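Local coordinates for transcriptional regulatory protein RcsB (Salmonella enterica subsp. enterica serovar Typhimurium, PDB 6EO2), which probably binds regulatory DNA as the response regulator of the Rcs signalling system, controlling transcription of numerous genes with or without RcsA, at residues A[102-107]-A[126-131]. The protein carries 1 engineered substitution. Sequence-based numbering, arbitrary orientation.
Sequences DIEGIV and GKKFTP
Along 105-108, an edge strand of the receiver-domain sheet, the loop 126-131 forms a single beta bridge that pairs Gly105 with Phe129, their CA atoms 4.9 Å apart. Its evidence is one weak hydrogen bond, from Phe129 N to Glu104 O at 3.3 Å with an N-H...O angle of 156°. Lys128 CA also makes a CA-H...O contact with Glu104 O, 3.4 Å away. Further along, the Pro131 ring meets the strand with CD and CG, which both lie against Ile106 O, while Pro131 N lies over one face of the Phe129 ring, offset toward its rim. Topologically, the loop returns from helix 115-124, whose Ala119 and Ala122 touch Phe129, and runs beside the last strand of a five-stranded parallel CheY-like sheet before helix 132-140 begins. On the strand's other side, Gly105 and Val107 bond through their backbones to strand 82-87. At the start of the contact, Lys128 reaches past Ile103 O and turns at its last torsion (chi4 46°), which brings NZ near two carboxylates in a salt-bridge network. Both links are long: Lys128 NZ is 3.7 Å from Glu104 OE1 and 3.8 Å from Asp102 OD1. The Asp102 and Lys128 side chains cross at about a right angle. The firmer hold on the Glu104 carboxylate comes from Ile83 N, which donates a hydrogen bond to OE2.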
loop_
_atom_site.group_PDB
_atom_site.type_symbol
_atom_site.label_atom_id
_atom_site.label_comp_id
_atom_site.label_asym_id
_atom_site.label_seq_id
_atom_site.Cartn_x
_atom_site.Cartn_y
_atom_site.Cartn_z
ATOM N N ASP A 102 11.816 17.330 -2.805
ATOM C CA ASP A 102 12.057 18.744 -3.075
ATOM C C ASP A 102 13.559 19.007 -3.107
ATOM O O ASP A 102 14.143 19.615 -2.210
ATOM C CB ASP A 102 11.349 19.658 -2.066
ATOM C CG ASP A 102 11.382 21.129 -2.487
ATOM O OD1 ASP A 102 11.041 21.427 -3.650
ATOM O OD2 ASP A 102 11.755 21.984 -1.661
ATOM N N ILE A 103 14.164 18.499 -4.163
ATOM C CA ILE A 103 15.561 18.724 -4.454
ATOM C C ILE A 103 15.565 19.655 -5.651
ATOM O O ILE A 103 14.531 19.893 -6.255
ATOM C CB ILE A 103 16.308 17.403 -4.750
ATOM C CG1 ILE A 103 15.460 16.467 -5.621
ATOM C CG2 ILE A 103 16.671 16.698 -3.450
ATOM C CD1 ILE A 103 16.230 15.303 -6.200
ATOM N N GLU A 104 16.720 20.185 -6.002
ATOM C CA GLU A 104 16.774 21.237 -7.008
ATOM C C GLU A 104 16.750 20.709 -8.451
ATOM O O GLU A 104 16.607 21.492 -9.386
ATOM C CB GLU A 104 17.978 22.148 -6.750
ATOM C CG GLU A 104 17.759 23.127 -5.600
ATOM C CD GLU A 104 17.274 22.462 -4.314
ATOM O OE1 GLU A 104 16.252 22.928 -3.758
ATOM O OE2 GLU A 104 17.902 21.470 -3.861
ATOM N N GLY A 105 16.870 19.395 -8.636
ATOM C CA GLY A 105 16.723 18.801 -9.976
ATOM C C GLY A 105 17.163 17.350 -10.093
ATOM O O GLY A 105 17.828 16.830 -9.209
ATOM N N ILE A 106 16.771 16.704 -11.189
ATOM C CA ILE A 106 17.207 15.342 -11.518
ATOM C C ILE A 106 17.808 15.300 -12.920
ATOM O O ILE A 106 17.310 15.942 -13.843
ATOM C CB ILE A 106 16.054 14.321 -11.475
ATOM C CG1 ILE A 106 15.523 14.187 -10.056
ATOM C CG2 ILE A 106 16.520 12.951 -11.972
ATOM C CD1 ILE A 106 14.426 13.152 -9.914
ATOM N N VAL A 107 18.874 14.522 -13.064
ATOM C CA VAL A 107 19.513 14.296 -14.342
ATOM C C VAL A 107 19.736 12.796 -14.485
ATOM O O VAL A 107 20.204 12.150 -13.555
ATOM C CB VAL A 107 20.868 15.032 -14.408
ATOM C CG1 VAL A 107 21.582 14.734 -15.721
ATOM C CG2 VAL A 107 20.681 16.533 -14.211
ATOM N N GLY A 126 18.230 30.468 -9.662
ATOM C CA GLY A 126 17.284 30.080 -8.614
ATOM C C GLY A 126 16.151 29.178 -9.095
ATOM O O GLY A 126 15.106 29.114 -8.454
ATOM N N LYS A 127 16.351 28.464 -10.203
ATOM C CA LYS A 127 15.296 27.613 -10.772
ATOM C C LYS A 127 15.596 26.127 -10.656
ATOM O O LYS A 127 16.748 25.719 -10.531
ATOM C CB LYS A 127 15.048 27.954 -12.243
ATOM C CG LYS A 127 14.906 29.438 -12.501
ATOM C CD LYS A 127 13.904 29.729 -13.600
ATOM C CE LYS A 127 13.721 31.231 -13.762
ATOM N NZ LYS A 127 12.391 31.585 -14.327
ATOM N N LYS A 128 14.530 25.332 -10.710
ATOM C CA LYS A 128 14.619 23.878 -10.686
ATOM C C LYS A 128 14.572 23.339 -12.109
ATOM O O LYS A 128 13.800 23.827 -12.934
ATOM C CB LYS A 128 13.461 23.282 -9.883
ATOM C CG LYS A 128 13.569 23.478 -8.384
ATOM C CD LYS A 128 12.343 22.909 -7.692
ATOM C CE LYS A 128 12.566 22.719 -6.203
ATOM N NZ LYS A 128 13.197 23.899 -5.546
ATOM N N PHE A 129 15.386 22.322 -12.384
ATOM C CA PHE A 129 15.469 21.733 -13.720
ATOM C C PHE A 129 14.921 20.309 -13.751
ATOM O O PHE A 129 15.171 19.518 -12.841
ATOM C CB PHE A 129 16.917 21.734 -14.214
ATOM C CG PHE A 129 17.087 21.121 -15.574
ATOM C CD1 PHE A 129 16.614 21.776 -16.708
ATOM C CD2 PHE A 129 17.706 19.884 -15.723
ATOM C CE1 PHE A 129 16.760 21.213 -17.966
ATOM C CE2 PHE A 129 17.857 19.317 -16.979
ATOM C CZ PHE A 129 17.382 19.982 -18.102
ATOM N N THR A 130 14.179 20.002 -14.815
ATOM C CA THR A 130 13.655 18.659 -15.075
ATOM C C THR A 130 13.727 18.380 -16.581
ATOM O O THR A 130 12.995 18.998 -17.348
ATOM C CB THR A 130 12.187 18.525 -14.609
ATOM O OG1 THR A 130 12.101 18.757 -13.197
ATOM C CG2 THR A 130 11.634 17.135 -14.916
ATOM N N PRO A 131 14.602 17.449 -17.011
ATOM C CA PRO A 131 14.724 17.152 -18.441
ATOM C C PRO A 131 13.493 16.428 -18.969
ATOM O O PRO A 131 12.733 15.863 -18.183
ATOM C CB PRO A 131 15.957 16.249 -18.511
ATOM C CG PRO A 131 16.013 15.583 -17.185
ATOM C CD PRO A 131 15.422 16.542 -16.189
#